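Local coordinates for 3-hydroxyacyl-CoA dehydrogenase (Archaeoglobus fulgidus, PDB 1ZEJ), which probably acts as an NAD-dependent dehydrogenase of the 3-hydroxyacyl-CoA dehydrogenase family, working as a homodimer, at residues L226-L234 against F245-I255; P134-I144 against K165-V176. All blocks are in the same frame, centred on the assembly; numbering follows the deposited sequence.

Contact 1 (L226-L234 against F245-I255); sequences LDVAYYASL and FKPPEWLQEKI
Y230 lies between P247 and the helix that follows it, the centre of a helix-helix packing in the all-helical C-terminal domain, where the axes of 226-234 and 249-255 cross at -133°, 9.7 Å apart. P247 sits over one face of the tyrosine ring, its CB 3.4 Å from Y230 CE1. In the plane of that ring, at its edge, come the P248 carbonyl oxygen and L251 CD2, the methyl standing 3.4 Å from Y230 CD1. Chi1 of -168° swings the ring away from the tyrosine's own backbone N and toward P247 and L251, where Y230 and L251 run past each other in opposite directions. I255 reaches in from a third direction, its CD1 3.3 Å from Y230 CB. One turn earlier, L226 CG lies 3.6 Å from L251 CD1, while L226 CD2 rests on the aliphatic start of K254, whose amine goes on to E259 and G267. The contact is carried mainly by apolar packing. W250 also packs on S188 of the second subunit. Further along helix 226-240, L234 CD1 lies 3.8 Å from P247 CG.

Contact 2 (P134-I144 against K165-V176); sequences PHVMPLVEIVI and KEVVVCKGQSLV
E141 and S174 meet above a parallel strand pair, 139-144 beside 166-171, the two strands of a beta-alpha-beta unit whose connecting helix is 150-162. The strand backbones are satisfied in turn: V140 N gives to E166 O and I142 N to V168 O, while V140 O takes V168 N and I142 O takes C170 N. G172 N continues the pattern past the strand end, bonding I144 O at 2.8 Å. Both carboxylate oxygens of E141 are engaged. S174 OG donates to the syn lone pair of E141 OE1 at 2.5 Å, and V176 N reaches E141 OE2 on its syn side at 2.9 Å, somewhat out of plane, in the first turn of helix 175-193. S174 OG also caps that helix at N177 N. The second partner of OE1 is H129 ND1, so the glutamate probably orients a histidine predicted to matter for catalysis. With an alanine in place of E141, S174 OG and V176 N would probably lose their acceptor and the H129 ring the partner that fixes its rotation. At the other end K165, bent at chi2 (-57°), brings NZ to two carbonyls of the 134-138 turn. P134 O is met by K165 NZ in its carbonyl plane at 2.7 Å; M137 O, 2.8 Å from K165 NZ, receives the amine from above its plane, 46° out.

Coming from the N terminus, the chain first passes the Rossmann-type strands, then lays down 134-144, runs back through helix 150-162 and returns as 166-171; contact 2 closes that loop at one edge of the sheet within this chain. Its second segment already holds the start of helix 175-193, which leads out of the NAD-binding domain toward the helical one. After helix 197-224, contact 1 closes a loop about half as long, bringing 245-255 back onto 226-234. The two loops follow in series, neither nested nor crossed, with centres 29 Å apart and no direct touch. Each contact also meets the second subunit of the homodimer.

Contact 1 (L226-L234 against F245-I255)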
loop_
_atom_site.group_PDB
_atom_site.type_symbol
_atom_site.label_atom_id
_atom_site.label_comp_id
_atom_site.label_asym_id
_atom_site.label_seq_id
_atom_site.Cartn_x
_atom_site.Cartn_y
_atom_site.Cartn_z
ATOM N N LEU A 226 1.952 -18.559 -4.110
ATOM C CA LEU A 226 0.501 -18.624 -4.128
ATOM C C LEU A 226 -0.007 -19.775 -3.268
ATOM O O LEU A 226 -1.017 -19.611 -2.609
ATOM C CB LEU A 226 -0.026 -18.767 -5.557
ATOM C CG LEU A 226 -0.336 -17.482 -6.310
ATOM C CD1 LEU A 226 0.791 -16.477 -6.262
ATOM C CD2 LEU A 226 -0.760 -17.815 -7.765
ATOM N N ASP A 227 0.672 -20.935 -3.326
ATOM C CA ASP A 227 0.393 -22.061 -2.422
ATOM C C ASP A 227 0.549 -21.662 -0.929
ATOM O O ASP A 227 -0.327 -21.938 -0.091
ATOM C CB ASP A 227 1.253 -23.281 -2.792
ATOM C CG ASP A 227 2.754 -22.966 -2.871
ATOM O OD1 ASP A 227 3.176 -21.789 -2.920
ATOM O OD2 ASP A 227 3.523 -23.915 -2.862
ATOM N N VAL A 228 1.657 -20.986 -0.619
ATOM C CA VAL A 228 1.918 -20.504 0.722
ATOM C C VAL A 228 0.781 -19.600 1.170
ATOM O O VAL A 228 0.227 -19.779 2.259
ATOM C CB VAL A 228 3.274 -19.746 0.793
ATOM C CG1 VAL A 228 3.383 -18.956 2.076
ATOM C CG2 VAL A 228 4.413 -20.735 0.676
ATOM N N ALA A 229 0.411 -18.657 0.309
ATOM C CA ALA A 229 -0.635 -17.701 0.628
ATOM C C ALA A 229 -1.997 -18.346 0.816
ATOM O O ALA A 229 -2.722 -17.989 1.730
ATOM C CB ALA A 229 -0.701 -16.604 -0.437
ATOM N N TYR A 230 -2.345 -19.308 -0.026
ATOM C CA TYR A 230 -3.633 -19.951 0.093
ATOM C C TYR A 230 -3.782 -20.722 1.413
ATOM O O TYR A 230 -4.791 -20.592 2.093
ATOM C CB TYR A 230 -3.862 -20.923 -1.057
ATOM C CG TYR A 230 -5.298 -21.387 -1.137
ATOM C CD1 TYR A 230 -6.268 -20.586 -1.738
ATOM C CD2 TYR A 230 -5.692 -22.610 -0.613
ATOM C CE1 TYR A 230 -7.586 -20.974 -1.806
ATOM C CE2 TYR A 230 -7.021 -23.012 -0.680
ATOM C CZ TYR A 230 -7.961 -22.175 -1.280
ATOM O OH TYR A 230 -9.288 -22.540 -1.383
ATOM N N TYR A 231 -2.792 -21.545 1.736
ATOM C CA TYR A 231 -2.789 -22.290 2.997
ATOM C C TYR A 231 -2.595 -21.359 4.203
ATOM O O TYR A 231 -3.159 -21.605 5.239
ATOM C CB TYR A 231 -1.730 -23.401 2.967
ATOM C CG TYR A 231 -1.999 -24.443 1.909
ATOM C CD1 TYR A 231 -3.149 -25.238 1.959
ATOM C CD2 TYR A 231 -1.106 -24.640 0.853
ATOM C CE1 TYR A 231 -3.404 -26.181 0.983
ATOM C CE2 TYR A 231 -1.349 -25.578 -0.127
ATOM C CZ TYR A 231 -2.497 -26.350 -0.068
ATOM O OH TYR A 231 -2.723 -27.302 -1.045
ATOM N N ALA A 232 -1.836 -20.285 4.070
ATOM C CA ALA A 232 -1.663 -19.350 5.194
ATOM C C ALA A 232 -2.950 -18.588 5.441
ATOM O O ALA A 232 -3.439 -18.553 6.560
ATOM C CB ALA A 232 -0.512 -18.393 4.961
ATOM N N SER A 233 -3.546 -18.025 4.402
ATOM C CA SER A 233 -4.852 -17.360 4.565
ATOM C C SER A 233 -5.921 -18.303 5.086
ATOM O O SER A 233 -6.649 -17.950 6.026
ATOM C CB SER A 233 -5.328 -16.782 3.225
ATOM O OG SER A 233 -5.816 -17.818 2.381
ATOM N N LEU A 234 -5.987 -19.510 4.520
ATOM C CA LEU A 234 -6.900 -20.569 5.008
ATOM C C LEU A 234 -6.746 -20.870 6.525
ATOM O O LEU A 234 -7.739 -21.065 7.258
ATOM C CB LEU A 234 -6.645 -21.855 4.212
ATOM C CG LEU A 234 -7.537 -23.048 4.548
ATOM C CD1 LEU A 234 -8.956 -22.794 4.078
ATOM C CD2 LEU A 234 -7.003 -24.335 3.943
ATOM N N PHE A 245 -9.623 -12.884 5.558
ATOM C CA PHE A 245 -8.741 -14.041 5.442
ATOM C C PHE A 245 -9.293 -15.110 4.499
ATOM O O PHE A 245 -8.576 -16.056 4.148
ATOM C CB PHE A 245 -8.454 -14.654 6.826
ATOM C CG PHE A 245 -7.678 -13.749 7.745
ATOM C CD1 PHE A 245 -6.505 -13.097 7.306
ATOM C CD2 PHE A 245 -8.075 -13.591 9.072
ATOM C CE1 PHE A 245 -5.769 -12.261 8.170
ATOM C CE2 PHE A 245 -7.369 -12.747 9.933
ATOM C CZ PHE A 245 -6.208 -12.084 9.488
ATOM N N LYS A 246 -10.558 -14.985 4.094
ATOM C CA LYS A 246 -11.202 -16.069 3.328
ATOM C C LYS A 246 -10.430 -16.295 2.002
ATOM O O LYS A 246 -10.247 -15.357 1.216
ATOM C CB LYS A 246 -12.683 -15.759 3.063
ATOM C CG LYS A 246 -13.530 -16.974 2.674
ATOM C CD LYS A 246 -14.899 -16.562 2.115
ATOM C CE LYS A 246 -15.968 -16.347 3.212
ATOM N NZ LYS A 246 -17.266 -15.825 2.642
ATOM N N PRO A 247 -9.961 -17.538 1.769
ATOM C CA PRO A 247 -9.115 -17.877 0.601
ATOM C C PRO A 247 -9.840 -17.813 -0.765
ATOM O O PRO A 247 -10.806 -18.551 -0.982
ATOM C CB PRO A 247 -8.679 -19.322 0.897
ATOM C CG PRO A 247 -9.744 -19.861 1.769
ATOM C CD PRO A 247 -10.206 -18.717 2.622
ATOM N N PRO A 248 -9.349 -16.962 -1.692
ATOM C CA PRO A 248 -10.041 -16.726 -2.957
ATOM C C PRO A 248 -10.044 -17.921 -3.895
ATOM O O PRO A 248 -9.077 -18.670 -3.958
ATOM C CB PRO A 248 -9.254 -15.569 -3.568
ATOM C CG PRO A 248 -7.935 -15.620 -2.968
ATOM C CD PRO A 248 -8.101 -16.176 -1.601
ATOM N N GLU A 249 -11.145 -18.070 -4.614
ATOM C CA GLU A 249 -11.311 -19.082 -5.653
ATOM C C GLU A 249 -10.286 -19.027 -6.800
ATOM O O GLU A 249 -9.811 -20.070 -7.257
ATOM C CB GLU A 249 -12.717 -18.946 -6.243
ATOM C CG GLU A 249 -13.050 -19.944 -7.342
ATOM C CD GLU A 249 -14.427 -19.717 -7.920
ATOM O OE1 GLU A 249 -14.681 -18.596 -8.415
ATOM O OE2 GLU A 249 -15.256 -20.668 -7.896
ATOM N N TRP A 250 -9.962 -17.822 -7.271
ATOM C CA TRP A 250 -8.983 -17.655 -8.365
ATOM C C TRP A 250 -7.636 -18.277 -7.981
ATOM O O TRP A 250 -6.916 -18.802 -8.827
ATOM C CB TRP A 250 -8.815 -16.171 -8.780
ATOM C CG TRP A 250 -8.167 -15.252 -7.792
ATOM C CD1 TRP A 250 -8.798 -14.349 -6.995
ATOM C CD2 TRP A 250 -6.756 -15.100 -7.525
ATOM N NE1 TRP A 250 -7.884 -13.657 -6.236
ATOM C CE2 TRP A 250 -6.625 -14.094 -6.532
ATOM C CE3 TRP A 250 -5.595 -15.733 -8.005
ATOM C CZ2 TRP A 250 -5.397 -13.706 -6.012
ATOM C CZ3 TRP A 250 -4.359 -15.354 -7.473
ATOM C CH2 TRP A 250 -4.272 -14.332 -6.490
ATOM N N LEU A 251 -7.330 -18.213 -6.693
ATOM C CA LEU A 251 -6.080 -18.715 -6.156
ATOM C C LEU A 251 -6.044 -20.232 -6.215
ATOM O O LEU A 251 -5.002 -20.827 -6.474
ATOM C CB LEU A 251 -5.928 -18.239 -4.710
ATOM C CG LEU A 251 -4.555 -18.252 -4.048
ATOM C CD1 LEU A 251 -3.577 -17.423 -4.824
ATOM C CD2 LEU A 251 -4.631 -17.698 -2.610
ATOM N N GLN A 252 -7.192 -20.858 -5.997
ATOM C CA GLN A 252 -7.245 -22.316 -5.956
ATOM C C GLN A 252 -7.060 -22.949 -7.339
ATOM O O GLN A 252 -6.438 -23.999 -7.460
ATOM C CB GLN A 252 -8.501 -22.797 -5.217
ATOM C CG GLN A 252 -9.749 -23.046 -6.053
ATOM C CD GLN A 252 -11.011 -23.147 -5.186
ATOM O OE1 GLN A 252 -11.143 -22.435 -4.170
ATOM N NE2 GLN A 252 -11.933 -24.028 -5.575
ATOM N N GLU A 253 -7.542 -22.272 -8.385
ATOM C CA GLU A 253 -7.319 -22.720 -9.758
ATOM C C GLU A 253 -5.830 -22.676 -10.113
ATOM O O GLU A 253 -5.323 -23.551 -10.806
ATOM C CB GLU A 253 -8.121 -21.857 -10.751
ATOM N N LYS A 254 -5.146 -21.637 -9.656
ATOM C CA LYS A 254 -3.694 -21.508 -9.842
ATOM C C LYS A 254 -2.897 -22.652 -9.215
ATOM O O LYS A 254 -1.958 -23.187 -9.819
ATOM C CB LYS A 254 -3.213 -20.165 -9.258
ATOM C CG LYS A 254 -3.644 -18.930 -10.053
ATOM C CD LYS A 254 -2.933 -18.866 -11.380
ATOM C CE LYS A 254 -2.916 -17.455 -11.964
ATOM N NZ LYS A 254 -2.229 -17.516 -13.312
ATOM N N ILE A 255 -3.278 -23.040 -8.007
ATOM C CA ILE A 255 -2.534 -24.091 -7.277
ATOM C C ILE A 255 -2.781 -25.465 -7.887
ATOM O O ILE A 255 -1.880 -26.301 -7.928
ATOM C CB ILE A 255 -2.873 -24.095 -5.778
ATOM C CG1 ILE A 255 -2.408 -22.783 -5.150
ATOM C CG2 ILE A 255 -2.223 -25.301 -5.053
ATOM C CD1 ILE A 255 -3.191 -22.418 -3.941
#

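Contact 2 (P134-I144 against K165-V176)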
loop_
_atom_site.group_PDB
_atom_site.type_symbol
_atom_site.label_atom_id
_atom_site.label_comp_id
_atom_site.label_asym_id
_atom_site.label_seq_id
_atom_site.Cartn_x
_atom_site.Cartn_y
_atom_site.Cartn_z
ATOM N N PRO A 134 -2.248 16.879 -10.634
ATOM C CA PRO A 134 -2.455 16.220 -11.913
ATOM C C PRO A 134 -1.236 16.225 -12.816
ATOM O O PRO A 134 -1.013 15.261 -13.508
ATOM C CB PRO A 134 -3.572 17.036 -12.526
ATOM C CG PRO A 134 -4.345 17.446 -11.408
ATOM C CD PRO A 134 -3.345 17.834 -10.377
ATOM N N HIS A 135 -0.432 17.281 -12.754
ATOM C CA HIS A 135 0.699 17.454 -13.634
ATOM C C HIS A 135 1.941 16.785 -13.103
ATOM O O HIS A 135 2.951 16.763 -13.791
ATOM C CB HIS A 135 1.023 18.946 -13.873
ATOM C CG HIS A 135 0.898 19.807 -12.650
ATOM N ND1 HIS A 135 1.968 20.458 -12.084
ATOM C CD2 HIS A 135 -0.190 20.144 -11.905
ATOM C CE1 HIS A 135 1.558 21.147 -11.032
ATOM N NE2 HIS A 135 0.251 20.974 -10.900
ATOM N N VAL A 136 1.893 16.263 -11.879
ATOM C CA VAL A 136 3.024 15.537 -11.322
ATOM C C VAL A 136 2.804 14.023 -11.284
ATOM O O VAL A 136 3.676 13.228 -11.660
ATOM C CB VAL A 136 3.310 16.094 -9.905
ATOM C CG1 VAL A 136 4.356 15.249 -9.152
ATOM C CG2 VAL A 136 3.725 17.594 -10.005
HETATM N N MSE A 137 1.665 13.631 -10.736
HETATM C CA MSE A 137 1.395 12.242 -10.393
HETATM C C MSE A 137 1.038 11.513 -11.697
HETATM O O MSE A 137 0.225 12.000 -12.451
HETATM C CB MSE A 137 0.220 12.149 -9.417
HETATM C CG MSE A 137 0.473 12.804 -8.092
HETATM SE SE MSE A 137 2.030 12.192 -7.218
HETATM C CE MSE A 137 1.381 10.574 -6.500
ATOM N N PRO A 138 1.687 10.365 -11.971
ATOM C CA PRO A 138 1.488 9.675 -13.252
ATOM C C PRO A 138 0.179 8.938 -13.474
ATOM O O PRO A 138 -0.226 8.802 -14.635
ATOM C CB PRO A 138 2.687 8.708 -13.297
ATOM C CG PRO A 138 3.011 8.455 -11.899
ATOM C CD PRO A 138 2.761 9.732 -11.194
ATOM N N LEU A 139 -0.511 8.504 -12.416
ATOM C CA LEU A 139 -1.720 7.704 -12.597
ATOM C C LEU A 139 -2.944 8.553 -12.911
ATOM O O LEU A 139 -3.181 9.596 -12.277
ATOM C CB LEU A 139 -1.980 6.786 -11.380
ATOM C CG LEU A 139 -3.201 5.887 -11.546
ATOM C CD1 LEU A 139 -2.886 4.680 -12.463
ATOM C CD2 LEU A 139 -3.672 5.394 -10.254
ATOM N N VAL A 140 -3.685 8.139 -13.932
ATOM C CA VAL A 140 -5.017 8.668 -14.164
ATOM C C VAL A 140 -5.921 7.467 -14.371
ATOM O O VAL A 140 -5.600 6.563 -15.141
ATOM C CB VAL A 140 -5.090 9.620 -15.362
ATOM C CG1 VAL A 140 -6.468 10.189 -15.507
ATOM C CG2 VAL A 140 -4.104 10.721 -15.202
ATOM N N GLU A 141 -7.027 7.450 -13.659
ATOM C CA GLU A 141 -8.042 6.413 -13.818
ATOM C C GLU A 141 -9.165 6.914 -14.703
ATOM O O GLU A 141 -9.629 8.036 -14.536
ATOM C CB GLU A 141 -8.647 6.033 -12.494
ATOM C CG GLU A 141 -7.723 5.248 -11.590
ATOM C CD GLU A 141 -8.393 4.931 -10.260
ATOM O OE1 GLU A 141 -9.090 5.848 -9.721
ATOM O OE2 GLU A 141 -8.265 3.762 -9.769
ATOM N N ILE A 142 -9.574 6.098 -15.657
ATOM C CA ILE A 142 -10.814 6.361 -16.381
ATOM C C ILE A 142 -11.870 5.521 -15.733
ATOM O O ILE A 142 -11.675 4.306 -15.609
ATOM C CB ILE A 142 -10.671 5.972 -17.845
ATOM C CG1 ILE A 142 -9.637 6.902 -18.516
ATOM C CG2 ILE A 142 -12.044 5.952 -18.544
ATOM C CD1 ILE A 142 -9.281 6.539 -19.907
ATOM N N VAL A 143 -12.982 6.146 -15.343
ATOM C CA VAL A 143 -14.035 5.440 -14.647
ATOM C C VAL A 143 -15.265 5.513 -15.542
ATOM O O VAL A 143 -15.810 6.584 -15.756
ATOM C CB VAL A 143 -14.295 6.045 -13.279
ATOM C CG1 VAL A 143 -15.327 5.211 -12.510
ATOM C CG2 VAL A 143 -13.006 6.132 -12.471
ATOM N N ILE A 144 -15.664 4.373 -16.076
ATOM C CA ILE A 144 -16.749 4.338 -17.023
ATOM C C ILE A 144 -18.113 4.042 -16.384
ATOM O O ILE A 144 -18.231 3.348 -15.374
ATOM C CB ILE A 144 -16.436 3.420 -18.215
ATOM C CG1 ILE A 144 -16.458 1.943 -17.853
ATOM C CG2 ILE A 144 -15.066 3.802 -18.819
ATOM C CD1 ILE A 144 -16.601 1.075 -19.049
ATOM N N LYS A 165 0.767 9.772 -19.178
ATOM C CA LYS A 165 0.126 9.228 -17.978
ATOM C C LYS A 165 0.042 7.699 -18.022
ATOM O O LYS A 165 0.011 7.077 -19.094
ATOM C CB LYS A 165 -1.255 9.866 -17.779
ATOM C CG LYS A 165 -1.232 11.417 -17.609
ATOM C CD LYS A 165 -0.331 11.791 -16.432
ATOM C CE LYS A 165 -0.677 13.033 -15.751
ATOM N NZ LYS A 165 0.487 13.442 -14.874
ATOM N N GLU A 166 0.032 7.081 -16.839
ATOM C CA GLU A 166 -0.240 5.674 -16.668
ATOM C C GLU A 166 -1.752 5.530 -16.465
ATOM O O GLU A 166 -2.335 6.053 -15.501
ATOM C CB GLU A 166 0.504 5.097 -15.466
ATOM C CG GLU A 166 2.013 4.998 -15.665
ATOM C CD GLU A 166 2.390 3.891 -16.668
ATOM O OE1 GLU A 166 1.619 2.936 -16.875
ATOM O OE2 GLU A 166 3.473 3.986 -17.238
ATOM N N VAL A 167 -2.412 4.870 -17.389
ATOM C CA VAL A 167 -3.874 4.873 -17.386
ATOM C C VAL A 167 -4.416 3.517 -16.955
ATOM O O VAL A 167 -3.974 2.482 -17.447
ATOM C CB VAL A 167 -4.472 5.216 -18.780
ATOM C CG1 VAL A 167 -6.004 5.086 -18.751
ATOM C CG2 VAL A 167 -4.077 6.564 -19.203
ATOM N N VAL A 168 -5.381 3.535 -16.037
ATOM C CA VAL A 168 -6.139 2.357 -15.671
ATOM C C VAL A 168 -7.631 2.659 -15.893
ATOM O O VAL A 168 -8.130 3.690 -15.429
ATOM C CB VAL A 168 -5.910 1.950 -14.180
ATOM C CG1 VAL A 168 -6.781 0.778 -13.797
ATOM C CG2 VAL A 168 -4.461 1.569 -13.933
ATOM N N VAL A 169 -8.313 1.762 -16.620
ATOM C CA VAL A 169 -9.743 1.902 -16.904
ATOM C C VAL A 169 -10.519 1.050 -15.926
ATOM O O VAL A 169 -10.190 -0.123 -15.786
ATOM C CB VAL A 169 -10.068 1.456 -18.352
ATOM C CG1 VAL A 169 -11.549 1.685 -18.632
ATOM C CG2 VAL A 169 -9.235 2.213 -19.374
ATOM N N CYS A 170 -11.524 1.641 -15.275
ATOM C CA CYS A 170 -12.253 1.058 -14.145
ATOM C C CYS A 170 -13.716 1.118 -14.540
ATOM O O CYS A 170 -14.087 2.068 -15.186
ATOM C CB CYS A 170 -12.170 1.958 -12.854
ATOM S SG CYS A 170 -10.717 2.511 -12.381
ATOM N N LYS A 171 -14.518 0.157 -14.100
ATOM C CA LYS A 171 -15.968 0.191 -14.284
ATOM C C LYS A 171 -16.648 0.707 -13.029
ATOM O O LYS A 171 -16.483 0.151 -11.942
ATOM C CB LYS A 171 -16.529 -1.188 -14.676
ATOM C CG LYS A 171 -16.218 -1.619 -16.107
ATOM C CD LYS A 171 -17.255 -2.665 -16.626
ATOM C CE LYS A 171 -16.845 -3.265 -18.007
ATOM N NZ LYS A 171 -15.566 -4.032 -17.946
ATOM N N GLY A 172 -17.403 1.783 -13.181
ATOM C CA GLY A 172 -18.283 2.308 -12.156
ATOM C C GLY A 172 -17.638 3.006 -10.980
ATOM O O GLY A 172 -18.136 4.064 -10.559
ATOM N N GLN A 173 -16.570 2.421 -10.421
ATOM C CA GLN A 173 -15.865 2.995 -9.240
ATOM C C GLN A 173 -14.381 2.999 -9.460
ATOM O O GLN A 173 -13.844 2.070 -10.038
ATOM C CB GLN A 173 -16.123 2.210 -7.946
ATOM C CG GLN A 173 -17.557 2.142 -7.552
ATOM C CD GLN A 173 -17.797 1.345 -6.320
ATOM O OE1 GLN A 173 -16.918 1.194 -5.468
ATOM N NE2 GLN A 173 -18.999 0.812 -6.209
ATOM N N SER A 174 -13.732 4.007 -8.917
ATOM C CA SER A 174 -12.278 4.067 -8.837
ATOM C C SER A 174 -11.640 2.909 -8.035
ATOM O O SER A 174 -12.025 2.656 -6.879
ATOM C CB SER A 174 -11.863 5.395 -8.178
ATOM O OG SER A 174 -10.530 5.364 -7.724
ATOM N N LEU A 175 -10.604 2.289 -8.603
ATOM C CA LEU A 175 -9.847 1.235 -7.921
ATOM C C LEU A 175 -9.008 1.791 -6.795
ATOM O O LEU A 175 -8.915 1.214 -5.719
ATOM C CB LEU A 175 -8.945 0.477 -8.910
ATOM C CG LEU A 175 -9.612 -0.213 -10.117
ATOM C CD1 LEU A 175 -8.568 -1.041 -10.866
ATOM C CD2 LEU A 175 -10.756 -1.106 -9.727
ATOM N N VAL A 176 -8.406 2.956 -7.022
ATOM C CA VAL A 176 -7.716 3.674 -5.984
ATOM C C VAL A 176 -8.607 3.973 -4.795
ATOM O O VAL A 176 -8.182 3.753 -3.676
ATOM C CB VAL A 176 -7.119 5.028 -6.525
ATOM C CG1 VAL A 176 -6.600 5.869 -5.371
ATOM C CG2 VAL A 176 -6.034 4.734 -7.553
#